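PDB 6G49: protein-glutamine gamma-glutamyltransferase from Pseudomonas aeruginosa PAO1, which shows transglutaminase activity in vitro, joining protein glutamine and lysine side chains with release of ammonia, and is critical for the viability of the bacterium. Local coordinates for residues 283-291 against 301-312. Residues are numbered along the deposited sequence; the frame is centred on the assembly and turned at random.
Sequences QFDAHAWVE and SVDPTYQVAPER
His287 of strand 286-294 meets Asp303, just past strand 298-302. Both are probably active-site residues, with Cys243 as the likely nucleophile. Along His287, CB lies 4.2 Å from Arg312 NH1, which is itself hydrogen-bonded to Gln268 O. With CG anti to the backbone N (chi1 -163°), the ring edge reaches Asp303. ND1 shares a hydrogen bond with a water, and Arg312 NE donates to the same water. CE1 approaches Thr305 OG1 at 3.7 Å. At the tip, NE2 donates to Asp303 OD2 at 2.8 Å. OD2 lies in the ring plane; NE2 meets it on the syn side, but 27° out of the carboxylate plane. Tyr72 OH also hydrogen-bonds OD2. Asp303 OD1 accepts from Thr305 N at 3.0 Å, an Asx turn. A second water donates to OD1 and to Ala288 O. These bonds probably fix the rotation of the carboxylate that orients His287.

Farther along, Val290 and Val302 form an antiparallel hydrogen-bonded pair. Val302 N reaches Val290 O at 2.8 Å, and Val290 CB packs on Val302 CG1 at 3.9 Å. Strand 286-294 pairs antiparallel with 298-302 and also with 261-265. Helix 243-256 brings Cys243 to His287 and Met250 to Val302, while Ile313 of helix 310-315 touches both His287 and Asp303.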
loop_
_atom_site.group_PDB
_atom_site.type_symbol
_atom_site.label_atom_id
_atom_site.label_comp_id
_atom_site.label_asym_id
_atom_site.label_seq_id
_atom_site.Cartn_x
_atom_site.Cartn_y
_atom_site.Cartn_z
ATOM N N GLN A 283 8.021 1.973 -13.264
ATOM C CA GLN A 283 7.536 0.719 -12.681
ATOM C C GLN A 283 8.430 0.322 -11.520
ATOM O O GLN A 283 7.933 -0.338 -10.546
ATOM C CB GLN A 283 7.410 -0.390 -13.739
ATOM C CG GLN A 283 6.355 -0.154 -14.783
ATOM C CD GLN A 283 4.957 0.094 -14.270
ATOM O OE1 GLN A 283 4.670 -0.248 -13.105
ATOM N NE2 GLN A 283 4.086 0.577 -15.150
ATOM N N PHE A 284 9.729 0.661 -11.502
ATOM C CA PHE A 284 10.594 0.289 -10.409
ATOM C C PHE A 284 10.202 0.951 -9.088
ATOM O O PHE A 284 10.739 0.528 -8.024
ATOM C CB PHE A 284 12.086 0.489 -10.733
ATOM C CG PHE A 284 12.530 1.884 -11.126
ATOM C CD1 PHE A 284 12.468 2.965 -10.275
ATOM C CD2 PHE A 284 12.985 2.121 -12.422
ATOM C CE1 PHE A 284 12.897 4.220 -10.670
ATOM C CE2 PHE A 284 13.403 3.393 -12.818
ATOM C CZ PHE A 284 13.342 4.435 -11.945
ATOM N N ASP A 285 9.370 1.985 -9.142
ATOM C CA ASP A 285 8.859 2.648 -7.946
ATOM C C ASP A 285 7.632 1.913 -7.377
ATOM O O ASP A 285 7.052 2.399 -6.366
ATOM C CB ASP A 285 8.497 4.083 -8.245
ATOM C CG ASP A 285 9.700 4.961 -8.576
ATOM O OD1 ASP A 285 10.731 4.763 -7.928
ATOM O OD2 ASP A 285 9.619 5.726 -9.560
ATOM N N ALA A 286 7.219 0.794 -7.956
ATOM C CA ALA A 286 6.046 0.018 -7.459
ATOM C C ALA A 286 6.321 -0.380 -6.012
ATOM O O ALA A 286 7.453 -0.736 -5.617
ATOM C CB ALA A 286 5.756 -1.168 -8.305
ATOM N N HIS A 287 5.283 -0.259 -5.183
ATOM C CA HIS A 287 5.450 -0.423 -3.745
ATOM C C HIS A 287 4.149 -0.950 -3.143
ATOM O O HIS A 287 3.096 -0.781 -3.690
ATOM C CB HIS A 287 5.865 0.914 -3.144
ATOM C CG HIS A 287 6.457 0.843 -1.789
ATOM N ND1 HIS A 287 7.546 0.042 -1.560
ATOM C CD2 HIS A 287 6.129 1.452 -0.633
ATOM C CE1 HIS A 287 7.886 0.183 -0.270
ATOM N NE2 HIS A 287 7.018 1.028 0.340
ATOM N N ALA A 288 4.308 -1.568 -1.986
ATOM C CA ALA A 288 3.213 -2.110 -1.192
ATOM C C ALA A 288 3.444 -1.776 0.262
ATOM O O ALA A 288 4.585 -1.851 0.761
ATOM C CB ALA A 288 3.094 -3.595 -1.382
ATOM N N TRP A 289 2.379 -1.351 0.952
ATOM C CA TRP A 289 2.418 -0.992 2.318
ATOM C C TRP A 289 1.121 -1.481 3.005
ATOM O O TRP A 289 0.403 -2.324 2.434
ATOM C CB TRP A 289 2.726 0.489 2.525
ATOM C CG TRP A 289 1.751 1.449 1.906
ATOM C CD1 TRP A 289 0.780 2.170 2.539
ATOM C CD2 TRP A 289 1.757 1.918 0.539
ATOM N NE1 TRP A 289 0.117 2.980 1.654
ATOM C CE2 TRP A 289 0.703 2.864 0.427
ATOM C CE3 TRP A 289 2.477 1.593 -0.620
ATOM C CZ2 TRP A 289 0.407 3.527 -0.772
ATOM C CZ3 TRP A 289 2.191 2.271 -1.784
ATOM C CH2 TRP A 289 1.150 3.197 -1.861
ATOM N N VAL A 290 0.869 -0.966 4.198
ATOM C CA VAL A 290 -0.233 -1.485 5.055
ATOM C C VAL A 290 -1.089 -0.305 5.514
ATOM O O VAL A 290 -0.621 0.798 5.755
ATOM C CB VAL A 290 0.330 -2.279 6.245
ATOM C CG1 VAL A 290 -0.778 -2.735 7.213
ATOM C CG2 VAL A 290 1.127 -3.463 5.748
ATOM N N GLU A 291 -2.373 -0.584 5.730
ATOM C CA GLU A 291 -3.204 0.282 6.606
ATOM C C GLU A 291 -4.005 -0.616 7.534
ATOM O O GLU A 291 -4.419 -1.751 7.170
ATOM C CB GLU A 291 -4.057 1.281 5.823
ATOM C CG GLU A 291 -5.059 0.664 4.890
ATOM C CD GLU A 291 -5.768 1.674 3.997
ATOM O OE1 GLU A 291 -6.642 1.271 3.224
ATOM O OE2 GLU A 291 -5.415 2.859 4.060
ATOM N N SER A 301 -2.123 4.487 7.755
ATOM C CA SER A 301 -1.185 3.786 6.904
ATOM C C SER A 301 0.166 3.680 7.594
ATOM O O SER A 301 0.581 4.588 8.306
ATOM C CB SER A 301 -1.012 4.519 5.593
ATOM O OG SER A 301 -2.249 4.604 4.906
ATOM N N VAL A 302 0.849 2.571 7.355
ATOM C CA VAL A 302 2.149 2.301 7.920
ATOM C C VAL A 302 2.964 1.531 6.876
ATOM O O VAL A 302 2.438 0.729 6.131
ATOM C CB VAL A 302 2.040 1.555 9.250
ATOM C CG1 VAL A 302 1.454 0.154 9.112
ATOM C CG2 VAL A 302 3.347 1.548 9.999
ATOM N N ASP A 303 4.283 1.763 6.867
ATOM C CA ASP A 303 5.131 1.123 5.849
ATOM C C ASP A 303 6.275 0.388 6.519
ATOM O O ASP A 303 7.251 1.007 6.921
ATOM C CB ASP A 303 5.674 2.145 4.865
ATOM C CG ASP A 303 6.470 1.495 3.773
ATOM O OD1 ASP A 303 6.638 0.248 3.782
ATOM O OD2 ASP A 303 6.882 2.269 2.848
ATOM N N PRO A 304 6.191 -0.947 6.661
ATOM C CA PRO A 304 7.226 -1.704 7.344
ATOM C C PRO A 304 8.575 -1.643 6.623
ATOM O O PRO A 304 9.607 -1.861 7.265
ATOM C CB PRO A 304 6.684 -3.148 7.408
ATOM C CG PRO A 304 5.634 -3.189 6.352
ATOM C CD PRO A 304 5.052 -1.797 6.288
ATOM N N THR A 305 8.561 -1.371 5.327
ATOM C CA THR A 305 9.784 -1.281 4.523
ATOM C C THR A 305 10.659 -0.182 5.115
ATOM O O THR A 305 11.894 -0.199 5.031
ATOM C CB THR A 305 9.490 -0.963 3.051
ATOM O OG1 THR A 305 8.843 -2.084 2.454
ATOM C CG2 THR A 305 10.721 -0.649 2.229
ATOM N N TYR A 306 10.010 0.863 5.629
ATOM C CA TYR A 306 10.745 2.010 6.157
ATOM C C TYR A 306 11.691 1.585 7.305
ATOM O O TYR A 306 12.738 2.248 7.530
ATOM C CB TYR A 306 9.817 3.132 6.575
ATOM C CG TYR A 306 10.573 4.342 7.078
ATOM C CD1 TYR A 306 11.177 5.215 6.196
ATOM C CD2 TYR A 306 10.690 4.618 8.428
ATOM C CE1 TYR A 306 11.904 6.308 6.630
ATOM C CE2 TYR A 306 11.417 5.707 8.884
ATOM C CZ TYR A 306 12.031 6.545 7.990
ATOM O OH TYR A 306 12.705 7.626 8.470
ATOM N N GLN A 307 11.349 0.513 8.044
ATOM C CA GLN A 307 12.119 0.012 9.158
ATOM C C GLN A 307 13.412 -0.669 8.705
ATOM O O GLN A 307 14.339 -0.836 9.516
ATOM C CB GLN A 307 11.308 -0.947 10.022
ATOM C CG GLN A 307 10.031 -0.303 10.542
ATOM C CD GLN A 307 10.332 0.883 11.420
ATOM O OE1 GLN A 307 11.214 0.808 12.275
ATOM N NE2 GLN A 307 9.566 1.948 11.270
ATOM N N VAL A 308 13.434 -1.173 7.472
ATOM C CA VAL A 308 14.524 -1.992 6.953
ATOM C C VAL A 308 15.333 -1.209 5.915
ATOM O O VAL A 308 16.539 -1.364 5.841
ATOM C CB VAL A 308 13.957 -3.277 6.330
ATOM C CG1 VAL A 308 15.061 -4.167 5.767
ATOM C CG2 VAL A 308 13.100 -4.020 7.328
ATOM N N ALA A 309 14.658 -0.408 5.102
ATOM C CA ALA A 309 15.294 0.287 3.969
ATOM C C ALA A 309 14.803 1.709 3.925
ATOM O O ALA A 309 14.179 2.165 2.966
ATOM C CB ALA A 309 15.100 -0.457 2.661
ATOM N N PRO A 310 15.075 2.508 4.997
ATOM C CA PRO A 310 14.626 3.885 5.024
ATOM C C PRO A 310 15.137 4.722 3.845
ATOM O O PRO A 310 14.415 5.595 3.391
ATOM C CB PRO A 310 15.152 4.424 6.394
ATOM C CG PRO A 310 16.294 3.456 6.738
ATOM C CD PRO A 310 15.825 2.128 6.207
ATOM N N GLU A 311 16.346 4.426 3.372
ATOM C CA GLU A 311 16.937 5.091 2.221
ATOM C C GLU A 311 16.054 4.951 0.962
ATOM O O GLU A 311 16.020 5.845 0.164
ATOM C CB GLU A 311 18.392 4.608 2.027
ATOM C CG GLU A 311 18.572 3.128 1.636
ATOM C CD GLU A 311 18.471 2.019 2.704
ATOM O OE1 GLU A 311 18.155 2.319 3.904
ATOM O OE2 GLU A 311 18.723 0.845 2.329
ATOM N N ARG A 312 15.412 3.808 0.786
ATOM C CA ARG A 312 14.466 3.547 -0.318
ATOM C C ARG A 312 13.383 4.630 -0.324
ATOM O O ARG A 312 12.993 5.182 -1.333
ATOM C CB ARG A 312 13.785 2.190 -0.127
ATOM C CG ARG A 312 12.396 2.073 -0.772
ATOM C CD ARG A 312 12.519 1.948 -2.254
ATOM N NE ARG A 312 11.168 1.870 -2.856
ATOM C CZ ARG A 312 10.481 2.894 -3.378
ATOM N NH1 ARG A 312 9.492 2.669 -4.256
ATOM N NH2 ARG A 312 10.800 4.138 -3.028
HETATM O O HOH W 1 9.834 0.096 -5.575
HETATM O O HOH W 2 9.843 -0.695 -2.870
HETATM O O HOH W 3 5.980 -2.243 2.965
#